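Local coordinates for FMN Adenylyltransferase (Candida glabrata, PDB 3FWK), which catalyses the transfer of an adenylyl group from ATP to FMN, the step that yields FAD and pyrophosphate, at residues S30-A33 with Q34-A38; R37-N40 with T41-I45; S44-N48 with E49-K53; L76-L79 with S80-E84. One frame throughout, in Å; residues are numbered along the deposited sequence.

Contact 1. Residues S30-A33 with Q34-A38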
loop_
_atom_site.group_PDB
_atom_site.type_symbol
_atom_site.label_atom_id
_atom_site.label_comp_id
_atom_site.label_asym_id
_atom_site.label_seq_id
_atom_site.Cartn_x
_atom_site.Cartn_y
_atom_site.Cartn_z
ATOM N N SER A 30 -2.740 -12.131 19.452
ATOM C CA SER A 30 -3.136 -10.784 19.076
ATOM C C SER A 30 -2.918 -10.507 17.600
ATOM O O SER A 30 -2.098 -11.159 16.934
ATOM C CB SER A 30 -2.395 -9.753 19.901
ATOM O OG SER A 30 -1.007 -9.742 19.612
ATOM N N ILE A 31 -3.622 -9.504 17.110
ATOM C CA ILE A 31 -3.366 -9.002 15.756
ATOM C C ILE A 31 -1.949 -8.452 15.641
ATOM O O ILE A 31 -1.290 -8.677 14.619
ATOM C CB ILE A 31 -4.391 -7.923 15.360
ATOM C CG1 ILE A 31 -5.788 -8.512 15.212
ATOM C CG2 ILE A 31 -3.965 -7.226 14.050
ATOM C CD1 ILE A 31 -6.888 -7.466 15.215
ATOM N N ILE A 32 -1.447 -7.756 16.667
ATOM C CA ILE A 32 -0.090 -7.214 16.606
ATOM C C ILE A 32 0.920 -8.353 16.447
ATOM O O ILE A 32 1.805 -8.289 15.601
ATOM C CB ILE A 32 0.231 -6.307 17.787
ATOM C CG1 ILE A 32 -0.543 -5.005 17.666
ATOM C CG2 ILE A 32 1.720 -6.049 17.872
ATOM C CD1 ILE A 32 -0.571 -4.187 18.944
ATOM N N ALA A 33 0.802 -9.426 17.249
ATOM C CA ALA A 33 1.754 -10.524 17.101
ATOM C C ALA A 33 1.662 -11.175 15.715
ATOM O O ALA A 33 2.691 -11.496 15.124
ATOM C CB ALA A 33 1.521 -11.582 18.194
ATOM N N GLN A 34 0.449 -11.339 15.189
ATOM C CA GLN A 34 0.287 -11.882 13.859
ATOM C C GLN A 34 0.959 -10.979 12.791
ATOM O O GLN A 34 1.560 -11.468 11.839
ATOM C CB GLN A 34 -1.192 -12.045 13.564
ATOM C CG GLN A 34 -1.509 -12.749 12.246
ATOM C CD GLN A 34 -2.981 -12.658 11.935
ATOM O OE1 GLN A 34 -3.526 -11.574 11.772
ATOM N NE2 GLN A 34 -3.658 -13.807 11.884
ATOM N N THR A 35 0.842 -9.673 12.989
ATOM C CA THR A 35 1.477 -8.700 12.090
ATOM C C THR A 35 2.994 -8.783 12.188
ATOM O O THR A 35 3.691 -8.710 11.180
ATOM C CB THR A 35 0.962 -7.273 12.392
ATOM O OG1 THR A 35 -0.458 -7.274 12.365
ATOM C CG2 THR A 35 1.512 -6.271 11.382
ATOM N N GLN A 36 3.527 -8.927 13.411
ATOM C CA GLN A 36 4.951 -9.138 13.561
ATOM C C GLN A 36 5.436 -10.351 12.773
ATOM O O GLN A 36 6.482 -10.306 12.113
ATOM C CB GLN A 36 5.351 -9.255 15.055
ATOM C CG GLN A 36 5.060 -7.945 15.800
ATOM C CD GLN A 36 5.183 -8.053 17.301
ATOM O OE1 GLN A 36 4.946 -9.105 17.859
ATOM N NE2 GLN A 36 5.504 -6.964 17.969
ATOM N N ARG A 37 4.710 -11.462 12.897
ATOM C CA ARG A 37 5.045 -12.646 12.132
ATOM C C ARG A 37 5.010 -12.385 10.617
ATOM O O ARG A 37 5.900 -12.851 9.881
ATOM C CB ARG A 37 4.117 -13.810 12.511
ATOM C CG ARG A 37 4.299 -14.239 13.993
ATOM C CD ARG A 37 3.514 -15.556 14.304
ATOM N NE ARG A 37 2.071 -15.526 14.071
ATOM C CZ ARG A 37 1.154 -15.155 14.958
ATOM N NH1 ARG A 37 1.524 -14.628 16.124
ATOM N NH2 ARG A 37 -0.129 -15.270 14.669
ATOM N N ALA A 38 4.014 -11.623 10.173
ATOM C CA ALA A 38 3.902 -11.315 8.740
ATOM C C ALA A 38 5.083 -10.447 8.291
ATOM O O ALA A 38 5.624 -10.662 7.182
ATOM C CB ALA A 38 2.595 -10.594 8.488
HETATM O O HOH W 1 -1.336 -13.881 16.807
#
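The R37 guanidinium lies over the first turn of its own helix: A33 O sits over a face, Q34 CA stands 3.4 Å above the plane near the rim, and water 1 lies at the edge, in the plane. That water accepts from R37 NH2 at 2.8 Å and donates to S30 O, tying the arginine tip to the start of the helix. A bend at chi3 (-59°) folds the chain of R37 back, so that its NH1 comes 3.7 Å from A33 CB. NH1 is badly aimed at A33 O for a bond, and this carbonyl is instead bonded by R37 N. On another side of the turn, I31 O takes two protons, one from T35 N and one from T35 OG1 at 2.8 Å. The hydroxyl comes from above the carbonyl plane, 41° out of it; it stands beside the backbone N of T35 (chi1 -53°), back over the preceding turn. N204 ND2 is also bonded to this hydroxyl and to Q34 OE1, linking the turn to helix 202-212. The I32 and Q36 side chains cross at a slant, with I32 CG2 3.9 Å from Q36 NE2, which is itself bonded to Y21 O and I24 O. S30 precedes the helix, and its OG accepts from A33 N at 3.0 Å in a nearly straight bond; E27 O is a second partner of OG. The serine thus satisfies an amide that has no earlier helical carbonyl. This is the classic N-cap, here at the start of helix 31-50.

Contact 2. Residues R37-N40 with T41-I45; sequences RAIN and TTKSI
N40, T41 and K43 bury much of the surface here, within one continuous stretch of helix 31-50. N40 O receives S44 N at 3.0 Å, while the N40 amide is linked to K43 through water 2. This water accepts from K43 NZ at 2.9 Å and donates only weakly to N40 OD1, at 3.5 Å. The lysine chain is extended beyond CG (chi2 -172°, chi3 173°) and runs alongside I39, so CE packs on the isoleucine CG2 at 4.0 Å while the ammonium reaches on to E84 in a salt bridge. T41 holds to the preceding turn through its amide, T41 N to R37 O at 3.0 Å; its hydroxyl is at best a weak donor to the same carbonyl. K43 N to I39 O, at 2.8 Å, continues the regular backbone bonding. T42 turns its OG1 to P196 O and W200 NE1. Around this stretch, I39 packs on T18 and Y21 and N40 on L22, all of helix 7-23; T42 and K43 rest on L77 and C81 of helix 69-86, and the loop carrying H199 and W200 covers A38, T41 and T42.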
loop_
_atom_site.group_PDB
_atom_site.type_symbol
_atom_site.label_atom_id
_atom_site.label_comp_id
_atom_site.label_asym_id
_atom_site.label_seq_id
_atom_site.Cartn_x
_atom_site.Cartn_y
_atom_site.Cartn_z
ATOM N N ARG A 37 4.710 -11.462 12.897
ATOM C CA ARG A 37 5.045 -12.646 12.132
ATOM C C ARG A 37 5.010 -12.385 10.617
ATOM O O ARG A 37 5.900 -12.851 9.881
ATOM C CB ARG A 37 4.117 -13.810 12.511
ATOM C CG ARG A 37 4.299 -14.239 13.993
ATOM C CD ARG A 37 3.514 -15.556 14.304
ATOM N NE ARG A 37 2.071 -15.526 14.071
ATOM C CZ ARG A 37 1.154 -15.155 14.958
ATOM N NH1 ARG A 37 1.524 -14.628 16.124
ATOM N NH2 ARG A 37 -0.129 -15.270 14.669
ATOM N N ALA A 38 4.014 -11.623 10.173
ATOM C CA ALA A 38 3.902 -11.315 8.740
ATOM C C ALA A 38 5.083 -10.447 8.291
ATOM O O ALA A 38 5.624 -10.662 7.182
ATOM C CB ALA A 38 2.595 -10.594 8.488
ATOM N N ILE A 39 5.503 -9.511 9.138
ATOM C CA ILE A 39 6.703 -8.698 8.829
ATOM C C ILE A 39 7.934 -9.553 8.687
ATOM O O ILE A 39 8.732 -9.401 7.754
ATOM C CB ILE A 39 6.910 -7.594 9.892
ATOM C CG1 ILE A 39 5.782 -6.571 9.836
ATOM C CG2 ILE A 39 8.295 -6.970 9.771
ATOM C CD1 ILE A 39 5.695 -5.656 11.079
ATOM N N ASN A 40 8.122 -10.484 9.624
ATOM C CA ASN A 40 9.283 -11.356 9.548
ATOM C C ASN A 40 9.311 -12.198 8.273
ATOM O O ASN A 40 10.362 -12.369 7.671
ATOM C CB ASN A 40 9.369 -12.220 10.803
ATOM C CG ASN A 40 9.769 -11.410 12.021
ATOM O OD1 ASN A 40 10.475 -10.420 11.903
ATOM N ND2 ASN A 40 9.303 -11.834 13.185
ATOM N N THR A 41 8.148 -12.703 7.859
ATOM C CA THR A 41 8.109 -13.439 6.600
ATOM C C THR A 41 8.445 -12.538 5.411
ATOM O O THR A 41 9.242 -12.933 4.534
ATOM C CB THR A 41 6.740 -14.080 6.390
ATOM O OG1 THR A 41 6.562 -15.038 7.429
ATOM C CG2 THR A 41 6.625 -14.808 5.047
ATOM N N THR A 42 7.873 -11.326 5.378
ATOM C CA THR A 42 8.193 -10.394 4.280
ATOM C C THR A 42 9.690 -10.068 4.237
ATOM O O THR A 42 10.301 -10.023 3.173
ATOM C CB THR A 42 7.330 -9.139 4.425
ATOM O OG1 THR A 42 5.960 -9.489 4.252
ATOM C CG2 THR A 42 7.761 -8.044 3.434
ATOM N N LYS A 43 10.264 -9.790 5.411
ATOM C CA LYS A 43 11.699 -9.481 5.483
ATOM C C LYS A 43 12.539 -10.620 4.953
ATOM O O LYS A 43 13.497 -10.399 4.229
ATOM C CB LYS A 43 12.125 -9.208 6.932
ATOM C CG LYS A 43 11.729 -7.879 7.504
ATOM C CD LYS A 43 12.448 -7.750 8.893
ATOM C CE LYS A 43 12.298 -6.423 9.553
ATOM N NZ LYS A 43 13.468 -6.241 10.503
ATOM N N SER A 44 12.181 -11.861 5.297
ATOM C CA SER A 44 12.959 -12.975 4.789
ATOM C C SER A 44 12.855 -13.103 3.269
ATOM O O SER A 44 13.849 -13.371 2.596
ATOM C CB SER A 44 12.504 -14.257 5.466
ATOM O OG SER A 44 13.302 -15.324 5.039
ATOM N N ILE A 45 11.658 -12.909 2.716
ATOM C CA ILE A 45 11.497 -12.977 1.275
ATOM C C ILE A 45 12.421 -11.937 0.625
ATOM O O ILE A 45 13.104 -12.246 -0.358
ATOM C CB ILE A 45 10.014 -12.749 0.891
ATOM C CG1 ILE A 45 9.176 -13.975 1.322
ATOM C CG2 ILE A 45 9.871 -12.492 -0.603
ATOM C CD1 ILE A 45 7.677 -13.698 1.356
HETATM O O HOH W 2 13.469 -8.672 12.097
#

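Contact 3. Residues S44-N48 with E49-K53. With BGC (beta-D-glucopyranose), chain C.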
loop_
_atom_site.group_PDB
_atom_site.type_symbol
_atom_site.label_atom_id
_atom_site.label_comp_id
_atom_site.label_asym_id
_atom_site.label_seq_id
_atom_site.Cartn_x
_atom_site.Cartn_y
_atom_site.Cartn_z
ATOM N N SER A 44 12.181 -11.861 5.297
ATOM C CA SER A 44 12.959 -12.975 4.789
ATOM C C SER A 44 12.855 -13.103 3.269
ATOM O O SER A 44 13.849 -13.371 2.596
ATOM C CB SER A 44 12.504 -14.257 5.466
ATOM O OG SER A 44 13.302 -15.324 5.039
ATOM N N ILE A 45 11.658 -12.909 2.716
ATOM C CA ILE A 45 11.497 -12.977 1.275
ATOM C C ILE A 45 12.421 -11.937 0.625
ATOM O O ILE A 45 13.104 -12.246 -0.358
ATOM C CB ILE A 45 10.014 -12.749 0.891
ATOM C CG1 ILE A 45 9.176 -13.975 1.322
ATOM C CG2 ILE A 45 9.871 -12.492 -0.603
ATOM C CD1 ILE A 45 7.677 -13.698 1.356
ATOM N N LEU A 46 12.439 -10.699 1.135
ATOM C CA LEU A 46 13.246 -9.673 0.495
ATOM C C LEU A 46 14.735 -9.857 0.740
ATOM O O LEU A 46 15.550 -9.860 -0.198
ATOM C CB LEU A 46 12.768 -8.293 0.931
ATOM C CG LEU A 46 11.418 -7.884 0.346
ATOM C CD1 LEU A 46 10.896 -6.616 0.989
ATOM C CD2 LEU A 46 11.460 -7.767 -1.172
ATOM N N ILE A 47 15.123 -9.989 2.014
ATOM C CA ILE A 47 16.540 -10.009 2.352
ATOM C C ILE A 47 17.205 -11.325 1.943
ATOM O O ILE A 47 18.345 -11.327 1.474
ATOM C CB ILE A 47 16.714 -9.749 3.862
ATOM C CG1 ILE A 47 16.244 -8.326 4.184
ATOM C CG2 ILE A 47 18.156 -10.002 4.319
ATOM C CD1 ILE A 47 16.127 -7.974 5.660
ATOM N N ASN A 48 16.512 -12.443 2.121
ATOM C CA ASN A 48 17.096 -13.751 1.836
ATOM C C ASN A 48 16.836 -14.244 0.443
ATOM O O ASN A 48 17.694 -14.887 -0.135
ATOM C CB ASN A 48 16.628 -14.807 2.855
ATOM C CG ASN A 48 16.996 -14.441 4.283
ATOM O OD1 ASN A 48 18.059 -13.889 4.521
ATOM N ND2 ASN A 48 16.121 -14.750 5.224
ATOM N N GLU A 49 15.635 -13.991 -0.097
ATOM C CA GLU A 49 15.284 -14.584 -1.387
ATOM C C GLU A 49 15.386 -13.628 -2.563
ATOM O O GLU A 49 15.437 -14.067 -3.705
ATOM C CB GLU A 49 13.875 -15.171 -1.352
ATOM C CG GLU A 49 13.623 -16.239 -0.306
ATOM C CD GLU A 49 12.224 -16.827 -0.466
ATOM O OE1 GLU A 49 11.899 -17.345 -1.577
ATOM O OE2 GLU A 49 11.440 -16.744 0.489
ATOM N N THR A 50 15.365 -12.324 -2.319
ATOM C CA THR A 50 15.205 -11.376 -3.428
ATOM C C THR A 50 16.504 -10.640 -3.704
ATOM O O THR A 50 17.084 -10.807 -4.778
ATOM C CB THR A 50 14.062 -10.390 -3.165
ATOM O OG1 THR A 50 12.842 -11.129 -2.975
ATOM C CG2 THR A 50 13.898 -9.389 -4.325
ATOM N N PHE A 51 16.986 -9.862 -2.739
ATOM C CA PHE A 51 18.146 -8.999 -2.988
ATOM C C PHE A 51 19.425 -9.765 -3.369
ATOM O O PHE A 51 20.208 -9.233 -4.140
ATOM C CB PHE A 51 18.380 -8.061 -1.800
ATOM C CG PHE A 51 17.240 -7.084 -1.537
ATOM C CD1 PHE A 51 16.344 -6.687 -2.547
ATOM C CD2 PHE A 51 17.102 -6.533 -0.277
ATOM C CE1 PHE A 51 15.314 -5.775 -2.274
ATOM C CE2 PHE A 51 16.096 -5.627 -0.017
ATOM C CZ PHE A 51 15.214 -5.240 -1.005
ATOM N N PRO A 52 19.643 -10.992 -2.853
ATOM C CA PRO A 52 20.839 -11.709 -3.332
ATOM C C PRO A 52 20.796 -12.085 -4.812
ATOM O O PRO A 52 21.848 -12.360 -5.401
ATOM C CB PRO A 52 20.853 -12.976 -2.466
ATOM C CG PRO A 52 20.131 -12.552 -1.187
ATOM C CD PRO A 52 18.997 -11.699 -1.730
ATOM N N LYS A 53 19.598 -12.110 -5.397
ATOM C CA LYS A 53 19.406 -12.516 -6.781
ATOM C C LYS A 53 19.269 -11.339 -7.740
ATOM O O LYS A 53 19.756 -11.415 -8.858
ATOM C CB LYS A 53 18.173 -13.407 -6.913
ATOM C CG LYS A 53 18.260 -14.750 -6.175
ATOM C CD LYS A 53 16.969 -15.541 -6.334
ATOM C CE LYS A 53 17.030 -16.835 -5.533
ATOM N NZ LYS A 53 18.342 -17.528 -5.763
HETATM C C2 BGC C . 20.460 -14.449 -12.105
HETATM C C3 BGC C . 19.365 -14.675 -13.143
HETATM C C4 BGC C . 18.287 -15.589 -12.575
HETATM C C5 BGC C . 17.794 -15.101 -11.208
HETATM C C6 BGC C . 16.878 -16.130 -10.549
HETATM C C1 BGC C . 19.822 -13.896 -10.849
HETATM O O1 BGC C . 20.838 -13.697 -9.877
HETATM O O2 BGC C . 21.454 -13.511 -12.554
HETATM O O3 BGC C . 19.951 -15.308 -14.297
HETATM O O4 BGC C . 17.161 -15.596 -13.446
HETATM O O5 BGC C . 18.910 -14.865 -10.334
HETATM O O6 BGC C . 17.622 -17.324 -10.273
#
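The F51 ring turns one face to the carbonyl of L46, with L46 O 3.5 Å from CG and the carbonyl carbon 4.2 Å above the ring plane, offset toward the rim. Beside it, CB of L46 touches CZ of F51. The ring is placed here with CG beside the backbone N of F51 (chi1 -63°), and the same L46 oxygen is gripped by F51 N at 2.9 Å in an almost straight bond (174°). T50 N adds a longer bond to it from well above the carbonyl plane. The L46 and T50 side chains run alongside each other in the same direction, with L46 CD2 near T50 OG1, whereas the T50 hydroxyl reaches back to donate to I45 O at 2.9 Å. These five-residue spans mark the fraying C-terminal end of helix 31-50, where the winding widens to a pi-type turn: E49 N likewise bonds S44 O at 3.3 Å, with only a weak second bond to I45 O. E49 slants across I45, its OE2 3.7 Å from I45 CG1. P52, which has no amide proton, sets its CD 3.3 Å from I47 O instead. F51 meets Y85 edge-to-face and Y78 with planes at a steep angle, so the helix end meets helix 69-86. Just past it, K53 O accepts from O1 of the bound glucose at 2.7 Å, in a pocket shared with W54, K162 and Y192.

Contact 4. Residues L76-L79 with S80-E84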
loop_
_atom_site.group_PDB
_atom_site.type_symbol
_atom_site.label_atom_id
_atom_site.label_comp_id
_atom_site.label_asym_id
_atom_site.label_seq_id
_atom_site.Cartn_x
_atom_site.Cartn_y
_atom_site.Cartn_z
ATOM N N LEU A 76 6.900 0.642 2.597
ATOM C CA LEU A 76 7.588 0.858 3.866
ATOM C C LEU A 76 8.488 -0.325 4.206
ATOM O O LEU A 76 9.623 -0.144 4.637
ATOM C CB LEU A 76 6.566 1.080 4.974
ATOM C CG LEU A 76 5.637 2.293 4.828
ATOM C CD1 LEU A 76 4.708 2.392 6.029
ATOM C CD2 LEU A 76 6.395 3.617 4.564
ATOM N N LEU A 77 7.983 -1.559 4.031
ATOM C CA LEU A 77 8.792 -2.725 4.317
ATOM C C LEU A 77 9.962 -2.882 3.361
ATOM O O LEU A 77 11.044 -3.333 3.772
ATOM C CB LEU A 77 7.915 -3.978 4.328
ATOM C CG LEU A 77 6.862 -3.979 5.426
ATOM C CD1 LEU A 77 5.896 -5.132 5.207
ATOM C CD2 LEU A 77 7.455 -3.993 6.879
ATOM N N TYR A 78 9.758 -2.547 2.081
ATOM C CA TYR A 78 10.810 -2.632 1.100
ATOM C C TYR A 78 11.935 -1.649 1.432
ATOM O O TYR A 78 13.121 -2.017 1.413
ATOM C CB TYR A 78 10.205 -2.348 -0.276
ATOM C CG TYR A 78 11.150 -2.544 -1.432
ATOM C CD1 TYR A 78 11.376 -3.806 -1.933
ATOM C CD2 TYR A 78 11.832 -1.489 -2.009
ATOM C CE1 TYR A 78 12.243 -4.031 -2.977
ATOM C CE2 TYR A 78 12.698 -1.689 -3.058
ATOM C CZ TYR A 78 12.922 -2.972 -3.517
ATOM O OH TYR A 78 13.773 -3.203 -4.553
ATOM N N LEU A 79 11.554 -0.410 1.754
ATOM C CA LEU A 79 12.549 0.588 2.194
ATOM C C LEU A 79 13.293 0.133 3.450
ATOM O O LEU A 79 14.538 0.258 3.513
ATOM C CB LEU A 79 11.851 1.917 2.383
ATOM C CG LEU A 79 11.456 2.692 1.113
ATOM C CD1 LEU A 79 10.513 3.828 1.421
ATOM C CD2 LEU A 79 12.723 3.235 0.441
ATOM N N SER A 80 12.562 -0.434 4.411
ATOM C CA SER A 80 13.228 -0.937 5.615
ATOM C C SER A 80 14.259 -2.011 5.244
ATOM O O SER A 80 15.368 -2.029 5.753
ATOM C CB SER A 80 12.163 -1.530 6.526
ATOM O OG SER A 80 12.768 -2.201 7.658
ATOM N N CYS A 81 13.892 -2.909 4.336
ATOM C CA CYS A 81 14.786 -3.977 3.934
ATOM C C CYS A 81 15.971 -3.508 3.144
ATOM O O CYS A 81 17.054 -4.086 3.257
ATOM C CB CYS A 81 14.024 -5.073 3.188
ATOM S SG CYS A 81 12.935 -6.015 4.243
ATOM N N LEU A 82 15.814 -2.463 2.336
ATOM C CA LEU A 82 16.992 -1.862 1.674
ATOM C C LEU A 82 17.980 -1.341 2.698
ATOM O O LEU A 82 19.191 -1.561 2.577
ATOM C CB LEU A 82 16.548 -0.709 0.772
ATOM C CG LEU A 82 15.769 -1.078 -0.477
ATOM C CD1 LEU A 82 15.290 0.195 -1.182
ATOM C CD2 LEU A 82 16.604 -1.935 -1.423
ATOM N N TRP A 83 17.482 -0.638 3.702
ATOM C CA TRP A 83 18.358 -0.154 4.764
ATOM C C TRP A 83 19.025 -1.313 5.491
ATOM O O TRP A 83 20.243 -1.323 5.697
ATOM C CB TRP A 83 17.589 0.739 5.731
ATOM C CG TRP A 83 18.469 1.376 6.749
ATOM C CD1 TRP A 83 18.741 0.927 8.029
ATOM C CD2 TRP A 83 19.258 2.558 6.570
ATOM N NE1 TRP A 83 19.648 1.783 8.652
ATOM C CE2 TRP A 83 19.954 2.794 7.781
ATOM C CE3 TRP A 83 19.393 3.471 5.524
ATOM C CZ2 TRP A 83 20.818 3.874 7.944
ATOM C CZ3 TRP A 83 20.253 4.550 5.688
ATOM C CH2 TRP A 83 20.937 4.745 6.882
ATOM N N GLU A 84 18.231 -2.292 5.881
ATOM C CA GLU A 84 18.780 -3.432 6.625
ATOM C C GLU A 84 19.827 -4.172 5.814
ATOM O O GLU A 84 20.923 -4.499 6.319
ATOM C CB GLU A 84 17.647 -4.336 7.076
ATOM C CG GLU A 84 18.139 -5.551 7.896
ATOM C CD GLU A 84 17.049 -6.292 8.641
ATOM O OE1 GLU A 84 15.879 -5.879 8.677
ATOM O OE2 GLU A 84 17.366 -7.371 9.224
#
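Helix 69-86, which follows strand 61-64 in the Rossmann-like fold, is lined here largely by buried side chains, many of them apolar, and Y78 and L82 meet one turn apart on one of its flanks. CD1 of L82 lies 3.7 Å from CE2 of the tyrosine and 3.9 Å from its CD2, approaching the ring obliquely. Y78 can reach it because its CG is anti to the backbone N (chi1 -174°), which swings the ring across the leucine. CD1 of L82 also touches CD2 of L79, at 4.3 Å, so one methyl is shared between an aromatic and an aliphatic neighbour. The backbone beneath is regular: L82 N donates to Y78 O at 2.9 Å, and C81 N to L77 O at the same distance. W83 N reaches L79 O, while the indole leads away from the turn to the ring of Y15 on helix 7-23. On the flank of Y78, F63 meets the ring edge-to-face, and P56 packs against both Y78 and L82. C81 touches L46 and E84 touches I47, both on helix 31-50, while L76 and L77 pack on F208 of helix 202-212. Across the contact the side chains thus interact by dispersion, and direction comes from the amide bonds.

In the fold
Each contact is local, between residues three to five apart, and closes no long loop; none nests in or crosses another. Contact 1 starts helix 31-50, contact 2 overlaps it in sequence at R37 and A38, and contact 3 overlaps contact 2 at S44 and I45 and runs to the frayed end by the glucose. Contact 4 comes later, after strand 61-64, on helix 69-86, its centre about 11 Å from those of contacts 2 and 3. Contact 2 reaches it through a salt bridge and the packing of T42 and I39 on L77, contact 3 through aromatic and aliphatic packing. Contacts 2, 3 and 4 join helix 31-50 to helix 69-86, while contact 1 faces helices 7-23 and 202-212.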